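Local structure of Sso-CP2 metallo-carboxypetidase (Sulfolobus solfataricus, 4MMO) at residues Thr65-Asn70 and Leu390-Ala395; Leu125-Lys130 and Glu429-Tyr434. The protein probably cleaves peptides from their C-terminal end, as a zinc-binding metallo-carboxypeptidase of the M20 family. All coordinates share one frame; numbering follows the deposited sequence.

Interaction 1. Residues Thr65-Asn70 and Leu390-Ala395; sequences TLLIYN and LGIRDA
Leu67 meets Leu390 and Ile392 in the alpha/beta domain that carries the zinc ligands of this M20 peptidase. Leu67 lies on strand 65-71, inside the mixed sheet. Leu390 and Ile392 belong to the connection from helix 383-389 to strand 395-396, which closes one edge of that sheet within the chain.

The backbones stay well apart, with Leu67 CA 9.4 Å from Ile392 CA. Gly391 leaves the helix with a positive phi of 68°, a value that favours glycine. Asp394 then centres an inverse gamma turn just before the edge strand. Strand 65-71 itself is held by backbone bonds to Asn128 and Lys130 of one neighbouring strand and to Ser159 and Ile161 of the other.

The contact is wholly apolar and small. The CA-CB bond of Leu67 is directed at the loop, and a chi1 of -180° sets CG opposite the backbone N, which carries CD2 out to the two partners. The side chain crosses both at about a right angle. Phe386 of helix 383-389 also packs on Leu67, while Ile392 rests on Val160 of strand 159-161. The side chain of Leu67 is about 12 Å from that of the zinc ligand Glu163.

One methyl of Leu67 does all the touching. Its CD2 lies 3.9 Å from Leu390 CD1 and 4.0 Å from Ile392 CD1.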
ATOM      1  N   THR A  65      31.693 -28.919 -24.614  1.00 38.82           N
ATOM      2  CA  THR A  65      30.239 -28.794 -24.658  1.00 27.68           C
ATOM      3  C   THR A  65      29.801 -27.513 -23.961  1.00 35.89           C
ATOM      4  O   THR A  65      30.152 -27.273 -22.803  1.00 38.37           O
ATOM      5  CB  THR A  65      29.552 -29.992 -23.981  1.00 35.92           C
ATOM      6  OG1 THR A  65      29.918 -31.198 -24.659  1.00 43.63           O
ATOM      7  CG2 THR A  65      28.031 -29.839 -24.011  1.00 44.30           C
ATOM      8  N   LEU A  66      29.030 -26.702 -24.678  1.00 32.10           N
ATOM      9  CA  LEU A  66      28.506 -25.451 -24.152  1.00 29.45           C
ATOM     10  C   LEU A  66      26.996 -25.546 -23.896  1.00 30.33           C
ATOM     11  O   LEU A  66      26.235 -25.973 -24.761  1.00 30.47           O
ATOM     12  CB  LEU A  66      28.800 -24.316 -25.138  1.00 29.06           C
ATOM     13  CG  LEU A  66      28.212 -22.943 -24.805  1.00 36.15           C
ATOM     14  CD1 LEU A  66      28.849 -22.369 -23.548  1.00 40.92           C
ATOM     15  CD2 LEU A  66      28.379 -21.994 -25.980  1.00 34.88           C
ATOM     16  N   LEU A  67      26.580 -25.143 -22.701  1.00 30.53           N
ATOM     17  CA  LEU A  67      25.166 -25.039 -22.356  1.00 30.80           C
ATOM     18  C   LEU A  67      24.728 -23.585 -22.502  1.00 37.08           C
ATOM     19  O   LEU A  67      25.298 -22.699 -21.871  1.00 32.07           O
ATOM     20  CB  LEU A  67      24.932 -25.522 -20.919  1.00 29.48           C
ATOM     21  CG  LEU A  67      23.490 -25.485 -20.395  1.00 35.20           C
ATOM     22  CD1 LEU A  67      22.568 -26.319 -21.265  1.00 37.10           C
ATOM     23  CD2 LEU A  67      23.434 -25.975 -18.958  1.00 33.34           C
ATOM     24  N   ILE A  68      23.728 -23.342 -23.345  1.00 31.28           N
ATOM     25  CA  ILE A  68      23.230 -21.987 -23.575  1.00 34.81           C
ATOM     26  C   ILE A  68      21.842 -21.811 -22.960  1.00 36.95           C
ATOM     27  O   ILE A  68      20.918 -22.549 -23.284  1.00 32.83           O
ATOM     28  CB  ILE A  68      23.178 -21.658 -25.082  1.00 26.37           C
ATOM     29  CG1 ILE A  68      24.588 -21.735 -25.676  1.00 24.94           C
ATOM     30  CG2 ILE A  68      22.563 -20.273 -25.314  1.00 29.12           C
ATOM     31  CD1 ILE A  68      24.678 -21.375 -27.148  1.00 33.83           C
ATOM     32  N   TYR A  69      21.714 -20.823 -22.078  1.00 31.50           N
ATOM     33  CA  TYR A  69      20.456 -20.526 -21.403  1.00 26.07           C
ATOM     34  C   TYR A  69      19.845 -19.227 -21.918  1.00 37.04           C
ATOM     35  O   TYR A  69      20.525 -18.207 -22.031  1.00 31.95           O
ATOM     36  CB  TYR A  69      20.671 -20.432 -19.885  1.00 22.97           C
ATOM     37  CG  TYR A  69      19.502 -19.836 -19.122  1.00 37.31           C
ATOM     38  CD1 TYR A  69      19.392 -18.463 -18.947  1.00 39.05           C
ATOM     39  CD2 TYR A  69      18.514 -20.646 -18.573  1.00 41.36           C
ATOM     40  CE1 TYR A  69      18.333 -17.912 -18.256  1.00 34.86           C
ATOM     41  CE2 TYR A  69      17.444 -20.100 -17.874  1.00 30.97           C
ATOM     42  CZ  TYR A  69      17.360 -18.733 -17.721  1.00 42.41           C
ATOM     43  OH  TYR A  69      16.304 -18.175 -17.036  1.00 40.21           O
ATOM     44  N   ASN A  70      18.554 -19.279 -22.228  1.00 32.56           N
ATOM     45  CA  ASN A  70      17.769 -18.087 -22.531  1.00 31.05           C
ATOM     46  C   ASN A  70      16.343 -18.304 -22.029  1.00 37.97           C
ATOM     47  O   ASN A  70      16.000 -19.402 -21.610  1.00 35.93           O
ATOM     48  CB  ASN A  70      17.768 -17.797 -24.033  1.00 35.68           C
ATOM     49  CG  ASN A  70      19.102 -17.266 -24.529  1.00 35.58           C
ATOM     50  OD1 ASN A  70      19.864 -17.979 -25.179  1.00 34.33           O
ATOM     51  ND2 ASN A  70      19.381 -16.001 -24.235  1.00 34.35           N
ATOM     52  N   LEU A 390      24.203 -27.918 -11.142  1.00 51.94           N
ATOM     53  CA  LEU A 390      24.808 -28.618 -12.275  1.00 40.77           C
ATOM     54  C   LEU A 390      26.331 -28.642 -12.177  1.00 44.08           C
ATOM     55  O   LEU A 390      26.997 -29.337 -12.944  1.00 49.47           O
ATOM     56  CB  LEU A 390      24.391 -27.980 -13.603  1.00 39.20           C
ATOM     57  CG  LEU A 390      23.088 -28.455 -14.248  1.00 52.13           C
ATOM     58  CD1 LEU A 390      22.867 -27.708 -15.552  1.00 49.18           C
ATOM     59  CD2 LEU A 390      23.089 -29.956 -14.502  1.00 47.90           C
ATOM     60  N   GLY A 391      26.878 -27.872 -11.244  1.00 41.93           N
ATOM     61  CA  GLY A 391      28.308 -27.882 -11.002  1.00 41.83           C
ATOM     62  C   GLY A 391      29.132 -27.308 -12.139  1.00 46.69           C
ATOM     63  O   GLY A 391      30.278 -27.710 -12.330  1.00 45.49           O
ATOM     64  N   ILE A 392      28.559 -26.372 -12.893  1.00 41.67           N
ATOM     65  CA  ILE A 392      29.284 -25.722 -13.983  1.00 35.80           C
ATOM     66  C   ILE A 392      29.889 -24.403 -13.512  1.00 47.44           C
ATOM     67  O   ILE A 392      29.235 -23.360 -13.527  1.00 45.20           O
ATOM     68  CB  ILE A 392      28.388 -25.470 -15.208  1.00 41.78           C
ATOM     69  CG1 ILE A 392      27.722 -26.776 -15.652  1.00 42.07           C
ATOM     70  CG2 ILE A 392      29.215 -24.880 -16.348  1.00 32.01           C
ATOM     71  CD1 ILE A 392      26.765 -26.623 -16.819  1.00 38.54           C
ATOM     72  N   ARG A 393      31.155 -24.467 -13.118  1.00 48.17           N
ATOM     73  CA  ARG A 393      31.864 -23.333 -12.540  1.00 51.99           C
ATOM     74  C   ARG A 393      32.124 -22.251 -13.584  1.00 37.73           C
ATOM     75  O   ARG A 393      32.106 -21.057 -13.279  1.00 33.48           O
ATOM     76  CB  ARG A 393      33.192 -23.818 -11.946  1.00 40.73           C
ATOM     77  CG  ARG A 393      33.804 -22.891 -10.908  1.00 87.06           C
ATOM     78  CD  ARG A 393      35.087 -23.480 -10.325  1.00 87.06           C
ATOM     79  N   ASP A 394      32.378 -22.670 -14.819  1.00 30.76           N
ATOM     80  CA  ASP A 394      32.689 -21.725 -15.884  1.00 34.37           C
ATOM     81  C   ASP A 394      31.399 -21.170 -16.462  1.00 44.67           C
ATOM     82  O   ASP A 394      30.844 -21.720 -17.416  1.00 41.87           O
ATOM     83  CB  ASP A 394      33.533 -22.393 -16.975  1.00 41.63           C
ATOM     84  CG  ASP A 394      34.886 -22.869 -16.459  1.00 51.38           C
ATOM     85  OD1 ASP A 394      35.349 -22.339 -15.430  1.00 46.26           O
ATOM     86  OD2 ASP A 394      35.487 -23.770 -17.080  1.00 52.29           O
ATOM     87  N   ALA A 395      30.925 -20.081 -15.863  1.00 34.62           N
ATOM     88  CA  ALA A 395      29.681 -19.447 -16.272  1.00 46.55           C
ATOM     89  C   ALA A 395      29.889 -17.955 -16.493  1.00 43.46           C
ATOM     90  O   ALA A 395      30.672 -17.318 -15.796  1.00 43.22           O
ATOM     91  CB  ALA A 395      28.601 -19.681 -15.227  1.00 40.75           C
TER

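Interaction 2. Residues Leu125-Lys130 and Glu429-Tyr434; sequences LNVNVK and EFLKLY
Val127 and Leu431 mark where segment 125-130 passes the last turns of helix 417-433, with Val127 CA 7.2 Å from Leu431 CA. The two backbones do not bond to each other directly. One water joins them: it accepts from Asn126 N at 2.8 Å and donates to Leu431 O at 2.7 Å. A second water joins the Asn126 side-chain amide to the helix, accepting from Asn126 ND2 at 3.0 Å and donating to Lys432 O at 3.1 Å. Both carbonyls lie near the end of the helix, and the waters give them partners from the facing segment.

The side chains in contact are apolar apart from one hydroxyl. Val127 is forked between two partners. With chi1 at 52°, CG1 sits between the backbone N and the carbonyl carbon and CG2 is anti to the N. CG1 meets Leu431 CD2 at 4.1 Å. CG2 comes to the edge of the Tyr434 ring, in its plane, 3.8 Å from Tyr434 CE2. Leu125 reaches Leu431 more loosely, CD1 to CD1. With an alanine at Val127 both of these methyls are gone, and a gap is likely to open between Leu431 CD2 and the ring edge of Tyr434.

At its far end the Tyr434 hydroxyl shares a hydrogen bond with Ser159 OG, and Lys64 makes a cation-pi contact with the ring. Leu431 also packs on Ile116 and Leu119 of helix 102-121 and on Leu66 of the neighbouring strand. A C-terminal helix is thus laid against a central sheet beside a second helix, as in the alpha/beta fold of zinc exopeptidases.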
ATOM      1  N   LEU A 125      31.257 -25.260 -36.817  1.00 55.15           N
ATOM      2  CA  LEU A 125      30.923 -25.413 -35.402  1.00 43.03           C
ATOM      3  C   LEU A 125      31.777 -26.502 -34.758  1.00 39.85           C
ATOM      4  O   LEU A 125      31.667 -27.680 -35.104  1.00 41.56           O
ATOM      5  CB  LEU A 125      29.435 -25.733 -35.216  1.00 50.92           C
ATOM      6  CG  LEU A 125      28.957 -25.805 -33.761  1.00 44.38           C
ATOM      7  CD1 LEU A 125      29.084 -24.453 -33.075  1.00 39.86           C
ATOM      8  CD2 LEU A 125      27.524 -26.312 -33.673  1.00 47.93           C
ATOM      9  N   ASN A 126      32.617 -26.100 -33.811  1.00 39.83           N
ATOM     10  CA  ASN A 126      33.563 -27.011 -33.178  1.00 42.34           C
ATOM     11  C   ASN A 126      33.369 -27.076 -31.671  1.00 42.07           C
ATOM     12  O   ASN A 126      34.318 -27.267 -30.905  1.00 41.13           O
ATOM     13  CB  ASN A 126      34.995 -26.598 -33.524  1.00 35.60           C
ATOM     14  CG  ASN A 126      35.290 -26.734 -35.002  1.00 37.54           C
ATOM     15  OD1 ASN A 126      35.429 -27.842 -35.516  1.00 52.64           O
ATOM     16  ND2 ASN A 126      35.384 -25.607 -35.694  1.00 44.21           N
ATOM     17  N   VAL A 127      32.118 -26.910 -31.260  1.00 37.18           N
ATOM     18  CA  VAL A 127      31.725 -27.072 -29.870  1.00 34.62           C
ATOM     19  C   VAL A 127      30.304 -27.618 -29.844  1.00 43.22           C
ATOM     20  O   VAL A 127      29.433 -27.139 -30.569  1.00 34.46           O
ATOM     21  CB  VAL A 127      31.810 -25.730 -29.097  1.00 37.10           C
ATOM     22  CG1 VAL A 127      31.047 -24.636 -29.818  1.00 35.36           C
ATOM     23  CG2 VAL A 127      31.314 -25.885 -27.664  1.00 42.80           C
ATOM     24  N   ASN A 128      30.080 -28.645 -29.035  1.00 29.76           N
ATOM     25  CA  ASN A 128      28.742 -29.174 -28.856  1.00 37.72           C
ATOM     26  C   ASN A 128      27.911 -28.146 -28.110  1.00 46.66           C
ATOM     27  O   ASN A 128      28.391 -27.528 -27.157  1.00 39.60           O
ATOM     28  CB  ASN A 128      28.786 -30.483 -28.077  1.00 41.45           C
ATOM     29  CG  ASN A 128      29.688 -31.509 -28.720  1.00 45.97           C
ATOM     30  OD1 ASN A 128      29.671 -31.691 -29.936  1.00 43.50           O
ATOM     31  ND2 ASN A 128      30.486 -32.188 -27.905  1.00 40.35           N
ATOM     32  N   VAL A 129      26.672 -27.957 -28.552  1.00 33.93           N
ATOM     33  CA  VAL A 129      25.792 -26.958 -27.961  1.00 35.42           C
ATOM     34  C   VAL A 129      24.512 -27.597 -27.447  1.00 36.65           C
ATOM     35  O   VAL A 129      23.824 -28.323 -28.170  1.00 40.85           O
ATOM     36  CB  VAL A 129      25.452 -25.849 -28.974  1.00 42.22           C
ATOM     37  CG1 VAL A 129      24.425 -24.872 -28.399  1.00 35.09           C
ATOM     38  CG2 VAL A 129      26.713 -25.111 -29.365  1.00 32.23           C
ATOM     39  N   LYS A 130      24.211 -27.324 -26.184  1.00 34.85           N
ATOM     40  CA  LYS A 130      22.947 -27.712 -25.578  1.00 30.39           C
ATOM     41  C   LYS A 130      22.160 -26.448 -25.283  1.00 40.83           C
ATOM     42  O   LYS A 130      22.692 -25.505 -24.690  1.00 36.58           O
ATOM     43  CB  LYS A 130      23.194 -28.498 -24.297  1.00 36.37           C
ATOM     44  CG  LYS A 130      23.905 -29.813 -24.528  1.00 28.58           C
ATOM     45  CD  LYS A 130      24.158 -30.542 -23.227  1.00 30.94           C
ATOM     46  CE  LYS A 130      24.671 -31.948 -23.481  1.00 37.23           C
ATOM     47  NZ  LYS A 130      24.934 -32.672 -22.211  1.00 46.54           N
ATOM     48  N   GLU A 429      31.693 -15.261 -33.442  1.00 46.03           N
ATOM     49  CA  GLU A 429      33.088 -15.135 -33.032  1.00 27.79           C
ATOM     50  C   GLU A 429      33.330 -15.836 -31.704  1.00 39.11           C
ATOM     51  O   GLU A 429      34.376 -16.458 -31.510  1.00 34.65           O
ATOM     52  CB  GLU A 429      33.495 -13.665 -32.929  1.00 36.31           C
ATOM     53  CG  GLU A 429      33.914 -13.042 -34.252  1.00 65.33           C
ATOM     54  CD  GLU A 429      35.139 -13.711 -34.851  1.00 91.92           C
ATOM     55  OE1 GLU A 429      35.319 -13.623 -36.083  1.00111.24           O
ATOM     56  OE2 GLU A 429      35.920 -14.326 -34.090  1.00 78.08           O
ATOM     57  N   PHE A 430      32.364 -15.754 -30.791  1.00 29.39           N
ATOM     58  CA  PHE A 430      32.518 -16.412 -29.502  1.00 32.53           C
ATOM     59  C   PHE A 430      32.617 -17.926 -29.672  1.00 38.27           C
ATOM     60  O   PHE A 430      33.447 -18.569 -29.035  1.00 39.00           O
ATOM     61  CB  PHE A 430      31.373 -16.061 -28.551  1.00 31.95           C
ATOM     62  CG  PHE A 430      31.222 -17.031 -27.416  1.00 41.18           C
ATOM     63  CD1 PHE A 430      32.126 -17.035 -26.365  1.00 26.28           C
ATOM     64  CD2 PHE A 430      30.188 -17.955 -27.410  1.00 33.69           C
ATOM     65  CE1 PHE A 430      32.000 -17.938 -25.324  1.00 37.24           C
ATOM     66  CE2 PHE A 430      30.058 -18.861 -26.373  1.00 36.56           C
ATOM     67  CZ  PHE A 430      30.964 -18.852 -25.328  1.00 38.35           C
ATOM     68  N   LEU A 431      31.784 -18.486 -30.543  1.00 37.92           N
ATOM     69  CA  LEU A 431      31.744 -19.932 -30.748  1.00 34.59           C
ATOM     70  C   LEU A 431      32.966 -20.450 -31.521  1.00 34.56           C
ATOM     71  O   LEU A 431      33.343 -21.609 -31.385  1.00 32.59           O
ATOM     72  CB  LEU A 431      30.464 -20.331 -31.493  1.00 31.16           C
ATOM     73  CG  LEU A 431      29.113 -20.155 -30.774  1.00 32.51           C
ATOM     74  CD1 LEU A 431      27.979 -20.387 -31.748  1.00 28.85           C
ATOM     75  CD2 LEU A 431      28.978 -21.098 -29.591  1.00 31.15           C
ATOM     76  N   LYS A 432      33.555 -19.602 -32.356  1.00 34.43           N
ATOM     77  CA  LYS A 432      34.753 -19.977 -33.105  1.00 44.97           C
ATOM     78  C   LYS A 432      35.957 -20.003 -32.176  1.00 40.79           C
ATOM     79  O   LYS A 432      36.873 -20.803 -32.338  1.00 54.97           O
ATOM     80  CB  LYS A 432      35.004 -18.981 -34.238  1.00 39.62           C
ATOM     81  CG  LYS A 432      34.144 -19.197 -35.468  1.00 50.77           C
ATOM     82  CD  LYS A 432      34.226 -18.008 -36.410  1.00 51.65           C
ATOM     83  CE  LYS A 432      33.946 -18.418 -37.844  1.00 75.12           C
ATOM     84  NZ  LYS A 432      33.556 -17.257 -38.689  1.00 99.08           N
ATOM     85  N   LEU A 433      35.916 -19.131 -31.178  1.00 41.40           N
ATOM     86  CA  LEU A 433      37.057 -18.846 -30.327  1.00 38.93           C
ATOM     87  C   LEU A 433      37.101 -19.738 -29.085  1.00 54.17           C
ATOM     88  O   LEU A 433      38.174 -20.180 -28.664  1.00 45.79           O
ATOM     89  CB  LEU A 433      36.980 -17.378 -29.921  1.00 39.27           C
ATOM     90  CG  LEU A 433      38.179 -16.690 -29.286  1.00 67.06           C
ATOM     91  CD1 LEU A 433      39.446 -16.891 -30.101  1.00 76.91           C
ATOM     92  CD2 LEU A 433      37.847 -15.221 -29.166  1.00 38.15           C
ATOM     93  N   TYR A 434      35.933 -20.006 -28.505  1.00 42.63           N
ATOM     94  CA  TYR A 434      35.842 -20.832 -27.300  1.00 42.33           C
ATOM     95  C   TYR A 434      36.554 -22.183 -27.427  1.00 46.58           C
ATOM     96  O   TYR A 434      37.302 -22.574 -26.528  1.00 38.90           O
ATOM     97  CB  TYR A 434      34.377 -21.051 -26.907  1.00 42.71           C
ATOM     98  CG  TYR A 434      34.190 -22.026 -25.766  1.00 40.05           C
ATOM     99  CD1 TYR A 434      34.746 -21.780 -24.517  1.00 40.24           C
ATOM    100  CD2 TYR A 434      33.457 -23.189 -25.935  1.00 33.50           C
ATOM    101  CE1 TYR A 434      34.578 -22.666 -23.472  1.00 40.59           C
ATOM    102  CE2 TYR A 434      33.278 -24.081 -24.892  1.00 34.83           C
ATOM    103  CZ  TYR A 434      33.840 -23.815 -23.665  1.00 35.12           C
ATOM    104  OH  TYR A 434      33.666 -24.703 -22.631  1.00 49.02           O
TER
HETATM  105  O   HOH W   1      32.970 -23.400 -33.370  1.00 45.17           O
HETATM  106  O   HOH W   2      36.252 -22.994 -34.439  1.00 63.95           O

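Overall arrangement
From the N terminus the chain passes 65-70, then 125-130, then 390-395 and last 429-434. Interaction 1 closes a loop of about 320 residues and interaction 2 one of about 300. The loops cross, since the second opens inside the first and closes after it. Both contain the antiparallel sheet with strands 178-190, 283-290, 299-312 and 337-348. The C-terminal part of the chain thus returns twice to the sheet begun near the N terminus. The two contacts are joined directly, because strands 65-71 and 128-134 are parallel neighbours. Leu66 N to Asn128 O and Ile68 N to Lys130 O, each 2.7 Å, are probable hydrogen bonds.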